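Local coordinates for protein extragenic suppressor (Pyrococcus furiosus, PDB 1XI6) that hydrolyses fructose 1,6-bisphosphate to fructose 6-phosphate and phosphate with magnesium as cofactor, and acts weakly on inositol 1-phosphate, at residues 110-124 with 209-221. Sequence-based numbering, arbitrary orientation.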
loop_
_atom_site.group_PDB
_atom_site.type_symbol
_atom_site.label_atom_id
_atom_site.label_comp_id
_atom_site.label_asym_id
_atom_site.label_seq_id
_atom_site.Cartn_x
_atom_site.Cartn_y
_atom_site.Cartn_z
ATOM N N SER A 110 1.515 -4.615 4.055
ATOM C CA SER A 110 2.519 -3.600 3.682
ATOM C C SER A 110 3.272 -2.969 4.862
ATOM O O SER A 110 2.733 -2.843 5.966
ATOM C CB SER A 110 1.914 -2.519 2.773
ATOM O OG SER A 110 1.036 -1.677 3.482
ATOM N N LEU A 111 4.522 -2.593 4.610
ATOM C CA LEU A 111 5.361 -1.908 5.579
ATOM C C LEU A 111 6.115 -0.805 4.890
ATOM O O LEU A 111 6.733 -1.038 3.866
ATOM C CB LEU A 111 6.383 -2.864 6.203
ATOM C CG LEU A 111 5.918 -4.097 6.976
ATOM C CD1 LEU A 111 7.103 -4.946 7.308
ATOM C CD2 LEU A 111 5.165 -3.711 8.246
ATOM N N ALA A 112 6.063 0.393 5.458
ATOM C CA ALA A 112 6.894 1.511 5.004
ATOM C C ALA A 112 7.791 1.981 6.152
ATOM O O ALA A 112 7.307 2.289 7.235
ATOM C CB ALA A 112 6.028 2.650 4.467
ATOM N N VAL A 113 9.097 2.014 5.903
ATOM C CA VAL A 113 10.109 2.287 6.935
ATOM C C VAL A 113 10.817 3.609 6.667
ATOM O O VAL A 113 11.467 3.791 5.627
ATOM C CB VAL A 113 11.165 1.148 7.016
ATOM C CG1 VAL A 113 12.317 1.519 7.948
ATOM C CG2 VAL A 113 10.517 -0.151 7.465
ATOM N N PHE A 114 10.687 4.525 7.618
ATOM C CA PHE A 114 11.322 5.834 7.517
ATOM C C PHE A 114 12.472 5.965 8.502
ATOM O O PHE A 114 12.386 5.497 9.644
ATOM C CB PHE A 114 10.304 6.944 7.761
ATOM C CG PHE A 114 9.208 7.003 6.741
ATOM C CD1 PHE A 114 8.118 6.129 6.808
ATOM C CD2 PHE A 114 9.248 7.943 5.720
ATOM C CE1 PHE A 114 7.090 6.187 5.859
ATOM C CE2 PHE A 114 8.225 8.008 4.768
ATOM C CZ PHE A 114 7.148 7.127 4.840
ATOM N N LYS A 115 13.550 6.585 8.033
ATOM C CA LYS A 115 14.624 7.059 8.895
ATOM C C LYS A 115 14.428 8.561 9.009
ATOM O O LYS A 115 14.744 9.312 8.079
ATOM C CB LYS A 115 15.989 6.734 8.293
ATOM C CG LYS A 115 17.144 7.091 9.193
ATOM C CD LYS A 115 18.470 6.766 8.549
ATOM C CE LYS A 115 19.492 6.394 9.603
ATOM N NZ LYS A 115 20.858 6.846 9.225
ATOM N N LYS A 116 13.892 8.987 10.149
ATOM C CA LYS A 116 13.477 10.379 10.362
ATOM C C LYS A 116 12.321 10.720 9.412
ATOM O O LYS A 116 11.213 10.205 9.596
ATOM C CB LYS A 116 14.664 11.367 10.269
ATOM C CG LYS A 116 15.666 11.256 11.437
ATOM C CD LYS A 116 16.900 12.149 11.271
ATOM C CE LYS A 116 18.083 11.402 10.627
ATOM N NZ LYS A 116 19.258 12.295 10.348
ATOM N N ASP A 117 12.561 11.549 8.401
ATOM C CA ASP A 117 11.481 11.945 7.482
ATOM C C ASP A 117 11.649 11.426 6.043
ATOM O O ASP A 117 10.749 11.563 5.213
ATOM C CB ASP A 117 11.262 13.474 7.515
ATOM C CG ASP A 117 10.128 13.895 8.471
ATOM O OD1 ASP A 117 9.864 13.188 9.475
ATOM O OD2 ASP A 117 9.488 14.945 8.222
ATOM N N LYS A 118 12.802 10.832 5.753
ATOM C CA LYS A 118 13.022 10.201 4.459
ATOM C C LYS A 118 12.611 8.728 4.538
ATOM O O LYS A 118 12.999 8.035 5.490
ATOM C CB LYS A 118 14.485 10.337 4.017
ATOM N N PRO A 119 11.799 8.252 3.563
ATOM C CA PRO A 119 11.557 6.819 3.372
ATOM C C PRO A 119 12.828 6.098 2.949
ATOM O O PRO A 119 13.576 6.618 2.127
ATOM C CB PRO A 119 10.535 6.791 2.233
ATOM C CG PRO A 119 10.720 8.071 1.518
ATOM C CD PRO A 119 11.037 9.057 2.591
ATOM N N ILE A 120 13.078 4.922 3.518
ATOM C CA ILE A 120 14.269 4.134 3.158
ATOM C C ILE A 120 13.946 2.727 2.644
ATOM O O ILE A 120 14.789 2.096 2.010
ATOM C CB ILE A 120 15.317 4.037 4.317
ATOM C CG1 ILE A 120 14.736 3.344 5.560
ATOM C CG2 ILE A 120 15.883 5.422 4.651
ATOM C CD1 ILE A 120 15.759 2.507 6.322
ATOM N N TYR A 121 12.732 2.250 2.926
ATOM C CA TYR A 121 12.307 0.891 2.589
ATOM C C TYR A 121 10.799 0.764 2.666
ATOM O O TYR A 121 10.166 1.244 3.615
ATOM C CB TYR A 121 12.937 -0.122 3.547
ATOM C CG TYR A 121 12.928 -1.552 3.064
ATOM C CD1 TYR A 121 12.443 -2.569 3.873
ATOM C CD2 TYR A 121 13.418 -1.893 1.802
ATOM C CE1 TYR A 121 12.443 -3.890 3.449
ATOM C CE2 TYR A 121 13.419 -3.216 1.364
ATOM C CZ TYR A 121 12.929 -4.204 2.194
ATOM O OH TYR A 121 12.929 -5.506 1.767
ATOM N N ALA A 122 10.232 0.120 1.653
ATOM C CA ALA A 122 8.812 -0.184 1.631
ATOM C C ALA A 122 8.624 -1.537 0.974
ATOM O O ALA A 122 9.334 -1.874 0.034
ATOM C CB ALA A 122 8.029 0.899 0.899
ATOM N N ILE A 123 7.684 -2.317 1.498
ATOM C CA ILE A 123 7.323 -3.601 0.904
ATOM C C ILE A 123 5.815 -3.779 0.760
ATOM O O ILE A 123 5.034 -3.269 1.560
ATOM C CB ILE A 123 7.894 -4.807 1.684
ATOM C CG1 ILE A 123 7.296 -4.871 3.092
ATOM C CG2 ILE A 123 9.421 -4.753 1.722
ATOM C CD1 ILE A 123 6.793 -6.239 3.482
ATOM N N ILE A 124 5.421 -4.493 -0.286
ATOM C CA ILE A 124 4.072 -5.007 -0.413
ATOM C C ILE A 124 4.204 -6.478 -0.748
ATOM O O ILE A 124 4.851 -6.840 -1.728
ATOM C CB ILE A 124 3.252 -4.246 -1.465
ATOM C CG1 ILE A 124 2.930 -2.849 -0.946
ATOM C CG2 ILE A 124 1.951 -4.982 -1.773
ATOM C CD1 ILE A 124 2.513 -1.871 -1.982
ATOM N N THR A 209 -1.865 5.388 6.073
ATOM C CA THR A 209 -1.614 3.970 6.422
ATOM C C THR A 209 -1.948 3.009 5.256
ATOM O O THR A 209 -1.458 1.872 5.229
ATOM C CB THR A 209 -2.316 3.492 7.745
ATOM O OG1 THR A 209 -3.737 3.652 7.651
ATOM C CG2 THR A 209 -1.796 4.258 8.940
ATOM N N ASP A 210 -2.761 3.478 4.302
ATOM C CA ASP A 210 -3.095 2.701 3.107
ATOM C C ASP A 210 -2.104 2.934 1.980
ATOM O O ASP A 210 -1.704 1.994 1.300
ATOM C CB ASP A 210 -4.513 3.014 2.601
ATOM C CG ASP A 210 -5.592 2.739 3.645
ATOM O OD1 ASP A 210 -6.401 3.653 3.915
ATOM O OD2 ASP A 210 -5.631 1.608 4.194
ATOM N N ILE A 211 -1.699 4.179 1.772
ATOM C CA ILE A 211 -1.038 4.511 0.509
ATOM C C ILE A 211 0.479 4.705 0.596
ATOM O O ILE A 211 1.150 4.784 -0.430
ATOM C CB ILE A 211 -1.712 5.724 -0.160
ATOM C CG1 ILE A 211 -1.517 6.988 0.685
ATOM C CG2 ILE A 211 -3.204 5.438 -0.393
ATOM C CD1 ILE A 211 -1.445 8.249 -0.141
ATOM N N ALA A 212 1.011 4.760 1.811
ATOM C CA ALA A 212 2.428 5.020 2.046
ATOM C C ALA A 212 3.371 4.095 1.260
ATOM O O ALA A 212 4.083 4.558 0.365
ATOM C CB ALA A 212 2.737 4.975 3.536
ATOM N N ALA A 213 3.365 2.805 1.584
ATOM C CA ALA A 213 4.246 1.831 0.930
ATOM C C ALA A 213 4.044 1.785 -0.591
ATOM O O ALA A 213 5.013 1.729 -1.347
ATOM C CB ALA A 213 4.065 0.456 1.545
ATOM N N GLY A 214 2.786 1.829 -1.020
ATOM C CA GLY A 214 2.433 1.830 -2.433
ATOM C C GLY A 214 2.894 3.054 -3.201
ATOM O O GLY A 214 3.206 2.946 -4.389
ATOM N N THR A 215 2.924 4.215 -2.535
ATOM C CA THR A 215 3.495 5.443 -3.110
ATOM C C THR A 215 4.997 5.284 -3.325
ATOM O O THR A 215 5.511 5.561 -4.408
ATOM C CB THR A 215 3.278 6.675 -2.208
ATOM O OG1 THR A 215 1.880 6.882 -1.992
ATOM N N ILE A 216 5.689 4.827 -2.286
ATOM C CA ILE A 216 7.131 4.668 -2.335
ATOM C C ILE A 216 7.506 3.733 -3.479
ATOM O O ILE A 216 8.351 4.087 -4.306
ATOM C CB ILE A 216 7.703 4.195 -0.981
ATOM C CG1 ILE A 216 7.396 5.235 0.098
ATOM C CG2 ILE A 216 9.203 3.936 -1.080
ATOM C CD1 ILE A 216 7.445 4.706 1.519
ATOM N N ILE A 217 6.862 2.565 -3.537
ATOM C CA ILE A 217 7.146 1.553 -4.569
ATOM C C ILE A 217 6.842 2.091 -5.977
ATOM O O ILE A 217 7.655 1.934 -6.887
ATOM C CB ILE A 217 6.437 0.194 -4.259
ATOM C CG1 ILE A 217 7.071 -0.452 -3.014
ATOM C CG2 ILE A 217 6.509 -0.759 -5.444
ATOM C CD1 ILE A 217 6.227 -1.491 -2.291
ATOM N N ALA A 218 5.695 2.745 -6.140
ATOM C CA ALA A 218 5.303 3.312 -7.429
ATOM C C ALA A 218 6.221 4.453 -7.868
ATOM O O ALA A 218 6.635 4.495 -9.034
ATOM C CB ALA A 218 3.859 3.768 -7.402
ATOM N N LYS A 219 6.545 5.366 -6.945
ATOM C CA LYS A 219 7.433 6.493 -7.259
ATOM C C LYS A 219 8.779 5.962 -7.733
ATOM O O LYS A 219 9.289 6.409 -8.758
ATOM C CB LYS A 219 7.594 7.459 -6.073
ATOM N N GLU A 220 9.319 4.990 -6.998
ATOM C CA GLU A 220 10.605 4.354 -7.307
ATOM C C GLU A 220 10.610 3.579 -8.623
ATOM O O GLU A 220 11.662 3.101 -9.061
ATOM C CB GLU A 220 11.016 3.398 -6.182
ATOM C CG GLU A 220 11.437 4.076 -4.894
ATOM C CD GLU A 220 12.787 4.772 -4.987
ATOM O OE1 GLU A 220 12.881 5.925 -4.515
ATOM O OE2 GLU A 220 13.752 4.173 -5.516
ATOM N N ALA A 221 9.439 3.438 -9.239
ATOM C CA ALA A 221 9.328 2.732 -10.504
ATOM C C ALA A 221 8.953 3.681 -11.642
ATOM O O ALA A 221 8.728 3.233 -12.771
ATOM C CB ALA A 221 8.320 1.612 -10.383
#
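The F114 ring meets the helix obliquely, its CZ 4.1 Å from I216 CD1, and the ring also packs edge-to-face with F237. The P119 ring offers its CB to the same methyl at 3.8 Å, and A112 CB touches it as well, at 3.9 Å. With CG1 beside its backbone N (chi1 -61°), I216 sends CD1 out to this group while its CB and CG2 rest on A122 CB. Replacing I216 by an alanine removes CG1, CG2 and CD1, which is likely to leave a gap facing F114, P119, A112 and A122. One turn earlier, A213 CB sits over the paired strands, 3.8 Å from both L111 O and I123 O. I124 CD1 reaches the bare CA of G214 at 3.7 Å and also meets I217 CD1. The side-chain pairs are all apolar, and the axis of helix segment 209-219 passes 7.1 Å from that of strand 110-115, at 73°. Helix 208-219 thus covers one face of the hairpin in the large mixed sheet, while V113, Y121 and I123 turn to helix 11-28 on the other; beside it, helix 184-193 touches I124 and I217, and D210, a probable magnesium ligand, lies near D92 of strand 87-92.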